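Side-chain contacts in rhomboid protease GlpG (Haemophilus influenzae, PDB 2NR9), which cleaves transmembrane segments of other proteins inside the lipid bilayer, as an intramembrane serine protease that uses a serine-histidine dyad: residues K10-L13 and I14-L18; V59-S62 and N63-L67. The protein carries 2 engineered substitutions. All coordinates share one frame; numbering follows the deposited sequence. Where two conformers were deposited one is given.

Contact 1. Residues K10-L13 and I14-L18; sequences KITL and ILTAL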
loop_
_atom_site.group_PDB
_atom_site.type_symbol
_atom_site.label_atom_id
_atom_site.label_comp_id
_atom_site.label_asym_id
_atom_site.label_seq_id
_atom_site.Cartn_x
_atom_site.Cartn_y
_atom_site.Cartn_z
ATOM N N LYS A 10 1.633 -8.063 13.496
ATOM C CA LYS A 10 1.445 -9.386 12.917
ATOM C C LYS A 10 0.961 -9.325 11.463
ATOM O O LYS A 10 1.409 -10.099 10.625
ATOM C CB LYS A 10 0.486 -10.213 13.775
ATOM C CG LYS A 10 1.034 -10.538 15.159
ATOM C CD LYS A 10 0.025 -11.298 15.998
ATOM C CE LYS A 10 0.604 -11.640 17.371
ATOM N NZ LYS A 10 -0.356 -12.418 18.205
ATOM N N ILE A 11 0.046 -8.406 11.168
ATOM C CA ILE A 11 -0.460 -8.261 9.801
ATOM C C ILE A 11 0.639 -7.735 8.867
ATOM O O ILE A 11 0.825 -8.248 7.765
ATOM C CB ILE A 11 -1.691 -7.344 9.740
ATOM C CG1 ILE A 11 -2.851 -7.946 10.554
ATOM C CG2 ILE A 11 -2.127 -7.127 8.283
ATOM C CD1 ILE A 11 -3.382 -9.277 10.006
ATOM N N THR A 12 1.361 -6.709 9.319
ATOM C CA THR A 12 2.488 -6.159 8.561
ATOM C C THR A 12 3.443 -7.286 8.200
ATOM O O THR A 12 3.810 -7.464 7.036
ATOM C CB THR A 12 3.279 -5.127 9.404
ATOM O OG1 THR A 12 2.433 -4.018 9.733
ATOM C CG2 THR A 12 4.487 -4.627 8.639
ATOM N N LEU A 13 3.849 -8.038 9.216
ATOM C CA LEU A 13 4.758 -9.160 9.045
ATOM C C LEU A 13 4.221 -10.208 8.082
ATOM O O LEU A 13 4.940 -10.663 7.206
ATOM C CB LEU A 13 5.110 -9.781 10.399
ATOM C CG LEU A 13 6.074 -8.928 11.226
ATOM C CD1 LEU A 13 6.116 -9.376 12.671
ATOM C CD2 LEU A 13 7.465 -8.963 10.603
ATOM N N ILE A 14 2.957 -10.596 8.249
ATOM C CA ILE A 14 2.348 -11.582 7.354
ATOM C C ILE A 14 2.350 -11.127 5.891
ATOM O O ILE A 14 2.622 -11.921 4.986
ATOM C CB ILE A 14 0.900 -11.931 7.762
ATOM C CG1 ILE A 14 0.889 -12.807 9.018
ATOM C CG2 ILE A 14 0.197 -12.661 6.626
ATOM C CD1 ILE A 14 -0.504 -13.240 9.451
ATOM N N LEU A 15 2.017 -9.857 5.659
ATOM C CA LEU A 15 1.968 -9.316 4.295
ATOM C C LEU A 15 3.359 -9.186 3.676
ATOM O O LEU A 15 3.558 -9.472 2.486
ATOM C CB LEU A 15 1.228 -7.973 4.267
ATOM C CG LEU A 15 -0.280 -8.050 4.507
ATOM C CD1 LEU A 15 -0.888 -6.657 4.663
ATOM C CD2 LEU A 15 -0.967 -8.823 3.380
ATOM N N THR A 16 4.325 -8.772 4.479
ATOM C CA THR A 16 5.694 -8.661 3.998
ATOM C C THR A 16 6.232 -10.044 3.624
ATOM O O THR A 16 6.725 -10.254 2.510
ATOM C CB THR A 16 6.593 -8.004 5.049
ATOM O OG1 THR A 16 6.036 -6.731 5.417
ATOM C CG2 THR A 16 8.002 -7.809 4.509
ATOM N N ALA A 17 6.067 -11.004 4.530
ATOM C CA ALA A 17 6.540 -12.372 4.300
ATOM C C ALA A 17 5.849 -13.051 3.106
ATOM O O ALA A 17 6.456 -13.868 2.420
ATOM C CB ALA A 17 6.389 -13.214 5.564
ATOM N N LEU A 18 4.576 -12.734 2.884
ATOM C CA LEU A 18 3.845 -13.286 1.736
ATOM C C LEU A 18 4.430 -12.772 0.433
ATOM O O LEU A 18 4.570 -13.524 -0.539
ATOM C CB LEU A 18 2.351 -12.946 1.801
ATOM C CG LEU A 18 1.442 -13.874 2.604
ATOM C CD1 LEU A 18 0.015 -13.355 2.587
ATOM C CD2 LEU A 18 1.501 -15.287 2.038
#
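Thr-16 meets Thr-12 one helical turn back, side chain beside side chain and pointing the same way. From the base outward, Thr-16 CB sits 3.5 Å from Thr-12 O. The hydroxyl, Thr-16 OG1, folds back and donates to Thr-12 O at 2.8 Å, arriving from above the carbonyl plane, 43° out of it. That reach depends on chi1 of -56°, which sets OG1 beside its own backbone N and leaves CG2 anti to that N. Thr-12 O is thus gripped twice, since Thr-16 N also donates to it at 2.9 Å, nearly along the C=O axis. This is the common intrahelical hydroxyl bond of transmembrane helices, here in the first turns of helix 10-27; it satisfies a buried hydroxyl on the side that packs against Leu-70 and Phe-74 of helix 63-84. Thr-12 OG1 instead bonds Glu-81, the residue that also takes the N-H of Ile-11. A quarter turn round the helix, Ile-11 CG2 touches Leu-15 CD1 at 3.9 Å, the two side by side, Ile-11 packing on Leu-89 and Leu-15 on Tyr-93 of helix 86-108. On the exposed flank, Ile-14 CG1 lies 3.2 Å from Lys-10 O.

Contact 2. Residues V59-S62 and N63-L67; sequences VHLS and NLHIL. With PQE (3,6,12,15,18,21,24-heptaoxahexatriacontan-1-ol), chain F.
Ile-66 N donates to Ser-62 O at 3.1 Å where the largely extended chain of 59-62 runs into helix 63-84, closing its first turn. Ser-62 is the N-cap: with chi1 of 70° its OG sits between its backbone N and carbonyl carbon and accepts from His-65 N at 3.0 Å. The imidazole of His-65 swings back over the preceding loop, and Leu-61 N meets ND1 at 3.0 Å in the ring plane, the N-H nearly straight at 172°. Over one face of that ring lies His-60 CD2, 3.5 Å from ND1; the two rings are oblique, with planes at 54°. Ile-66 CG1 covers a face of the His-60 ring in a CH-pi contact, 4.0 Å from its centroid, while Ile-66 CG2 turns to the bound polyether PQE. PQE also wraps Asn-63, and its O71 takes a weak bond from Asn-63 N. His-60 is tied by a weak bond from NE2 to Asn-69. His-65 lies about 5 Å, side chain to side chain, from the nucleophile Ser-116 and, as in related rhomboids, probably helps form the oxyanion hole with Asn-69. By accepting from Leu-61 N, ND1 fixes the rotation of the ring and turns NE2 away from that N-H.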
loop_
_atom_site.group_PDB
_atom_site.type_symbol
_atom_site.label_atom_id
_atom_site.label_comp_id
_atom_site.label_asym_id
_atom_site.label_seq_id
_atom_site.Cartn_x
_atom_site.Cartn_y
_atom_site.Cartn_z
ATOM N N VAL A 59 2.591 -9.532 -6.108
ATOM C CA VAL A 59 3.573 -9.879 -7.124
ATOM C C VAL A 59 4.486 -8.689 -7.432
ATOM O O VAL A 59 4.022 -7.556 -7.563
ATOM C CB VAL A 59 2.895 -10.352 -8.435
ATOM C CG1 VAL A 59 3.947 -10.758 -9.465
ATOM C CG2 VAL A 59 1.942 -11.509 -8.162
ATOM N N HIS A 60 5.782 -8.957 -7.549
ATOM C CA HIS A 60 6.750 -7.916 -7.846
ATOM C C HIS A 60 7.585 -8.254 -9.082
ATOM O O HIS A 60 7.724 -9.423 -9.450
ATOM C CB HIS A 60 7.598 -7.593 -6.611
ATOM C CG HIS A 60 6.836 -6.862 -5.546
ATOM N ND1 HIS A 60 5.981 -7.503 -4.671
ATOM C CD2 HIS A 60 6.705 -5.538 -5.297
ATOM C CE1 HIS A 60 5.380 -6.604 -3.909
ATOM N NE2 HIS A 60 5.805 -5.404 -4.265
ATOM N N LEU A 61 8.098 -7.222 -9.744
ATOM C CA LEU A 61 8.756 -7.398 -11.034
ATOM C C LEU A 61 10.281 -7.255 -11.033
ATOM O O LEU A 61 10.932 -7.536 -12.038
ATOM C CB LEU A 61 8.118 -6.468 -12.067
ATOM C CG LEU A 61 6.584 -6.549 -12.112
ATOM C CD1 LEU A 61 5.992 -5.482 -13.024
ATOM C CD2 LEU A 61 6.118 -7.939 -12.525
ATOM N N SER A 62 10.847 -6.814 -9.914
ATOM C CA SER A 62 12.296 -6.698 -9.794
ATOM C C SER A 62 12.730 -6.670 -8.332
ATOM O O SER A 62 11.899 -6.524 -7.429
ATOM C CB SER A 62 12.818 -5.455 -10.528
ATOM O OG SER A 62 12.429 -4.264 -9.865
ATOM N N ASN A 63 14.034 -6.822 -8.107
ATOM C CA ASN A 63 14.596 -6.814 -6.757
ATOM C C ASN A 63 14.465 -5.449 -6.073
ATOM O O ASN A 63 14.276 -5.373 -4.860
ATOM C CB ASN A 63 16.066 -7.263 -6.776
ATOM C CG ASN A 63 16.239 -8.701 -7.254
ATOM O OD1 ASN A 63 17.333 -9.111 -7.650
ATOM N ND2 ASN A 63 15.165 -9.471 -7.210
ATOM N N LEU A 64 14.592 -4.376 -6.850
ATOM C CA LEU A 64 14.435 -3.022 -6.317
ATOM C C LEU A 64 12.960 -2.723 -6.103
ATOM O O LEU A 64 12.571 -2.065 -5.131
ATOM C CB LEU A 64 15.049 -1.984 -7.265
ATOM C CG LEU A 64 16.575 -1.922 -7.332
ATOM C CD1 LEU A 64 17.036 -0.986 -8.445
ATOM C CD2 LEU A 64 17.149 -1.487 -5.991
ATOM N N HIS A 65 12.138 -3.199 -7.024
ATOM C CA HIS A 65 10.709 -3.009 -6.921
ATOM C C HIS A 65 10.227 -3.495 -5.554
ATOM O O HIS A 65 9.707 -2.713 -4.749
ATOM C CB HIS A 65 10.005 -3.751 -8.062
ATOM C CG HIS A 65 8.533 -3.502 -8.135
ATOM N ND1 HIS A 65 7.632 -4.476 -8.509
ATOM C CD2 HIS A 65 7.795 -2.416 -7.802
ATOM C CE1 HIS A 65 6.408 -3.981 -8.461
ATOM N NE2 HIS A 65 6.479 -2.737 -8.023
ATOM N N ILE A 66 10.532 -4.749 -5.240
ATOM C CA ILE A 66 10.097 -5.348 -3.990
ATOM C C ILE A 66 10.876 -4.816 -2.784
ATOM O O ILE A 66 10.316 -4.657 -1.705
ATOM C CB ILE A 66 10.155 -6.899 -4.052
ATOM C CG1 ILE A 66 9.462 -7.515 -2.847
ATOM C CG2 ILE A 66 11.588 -7.388 -4.179
ATOM C CD1 ILE A 66 9.383 -9.019 -2.906
ATOM N N LEU A 67 12.142 -4.470 -2.993
ATOM C CA LEU A 67 12.977 -3.953 -1.906
ATOM C C LEU A 67 12.466 -2.608 -1.385
ATOM O O LEU A 67 12.402 -2.384 -0.175
ATOM C CB LEU A 67 14.436 -3.820 -2.348
ATOM C CG LEU A 67 15.386 -3.308 -1.265
ATOM C CD1 LEU A 67 15.365 -4.231 -0.047
ATOM C CD2 LEU A 67 16.803 -3.157 -1.807
HETATM O O47 PQE F . 17.628 -12.090 -9.347
HETATM C C68 PQE F . 17.607 -10.889 -10.136
HETATM C C52 PQE F . 16.163 -10.510 -10.456
HETATM O O70 PQE F . 16.144 -9.297 -11.211
HETATM C C55 PQE F . 15.937 -8.152 -10.382
HETATM C C58 PQE F . 16.271 -6.885 -11.163
HETATM O O71 PQE F . 16.490 -5.805 -10.256
HETATM C C61 PQE F . 17.844 -5.352 -10.284
HETATM C C62 PQE F . 18.777 -6.540 -10.494
HETATM C C63 PQE F . 19.987 -6.468 -9.570
HETATM C C66 PQE F . 19.620 -5.874 -8.215
HETATM C C67 PQE F . 19.377 -6.967 -7.181
HETATM O O72 PQE F . 18.937 -6.373 -5.959
HETATM C C65 PQE F . 18.704 -7.355 -4.948
HETATM C C64 PQE F . 18.137 -6.691 -3.696
HETATM O O73 PQE F . 17.686 -7.691 -2.780
HETATM C C60 PQE F . 16.729 -8.571 -3.370
HETATM C C59 PQE F . 15.604 -8.844 -2.378
HETATM O O74 PQE F . 14.737 -9.856 -2.895
HETATM C C57 PQE F . 13.451 -9.830 -2.273
HETATM C C56 PQE F . 13.602 -9.580 -0.774
HETATM O O75 PQE F . 13.076 -8.295 -0.436
HETATM C C54 PQE F . 13.721 -7.750 0.716
HETATM C C53 PQE F . 12.894 -6.596 1.273
HETATM O O76 PQE F . 12.799 -6.714 2.692
HETATM C C51 PQE F . 12.970 -5.453 3.343
HETATM C C50 PQE F . 12.640 -5.582 4.830
HETATM C C49 PQE F . 12.443 -4.209 5.467
HETATM C C48 PQE F . 13.358 -4.013 6.670
HETATM C C47 PQE F . 13.213 -2.607 7.243
HETATM C C46 PQE F . 14.519 -1.828 7.129
HETATM C C45 PQE F . 14.278 -0.326 7.242
HETATM C C44 PQE F . 15.527 0.467 6.860
HETATM C C43 PQE F . 15.341 1.959 7.130
HETATM C C42 PQE F . 16.482 2.516 7.978
HETATM C C41 PQE F . 16.884 3.915 7.521
HETATM C C40 PQE F . 18.392 4.054 7.443
#

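From the N terminus, contact 1 comes first, inside the opening turns of helix 10-27, and contact 2 follows where the loop after helix 52-55 runs into helix 63-84. Each lies within one continuous stretch, so neither closes a long loop; they stand in series and neither nest nor cross. Their centres are about 16 Å apart and their nearest atoms about 6 Å, without touching. The two helices nevertheless join them: contact 1 faces the middle of helix 63-84, whose first turn is contact 2, while Tyr-23 and Cys-19, farther along the helix of contact 1, touch His-60. Contact 2 continues toward the active site through His-65, whereas contact 1 lies away from it.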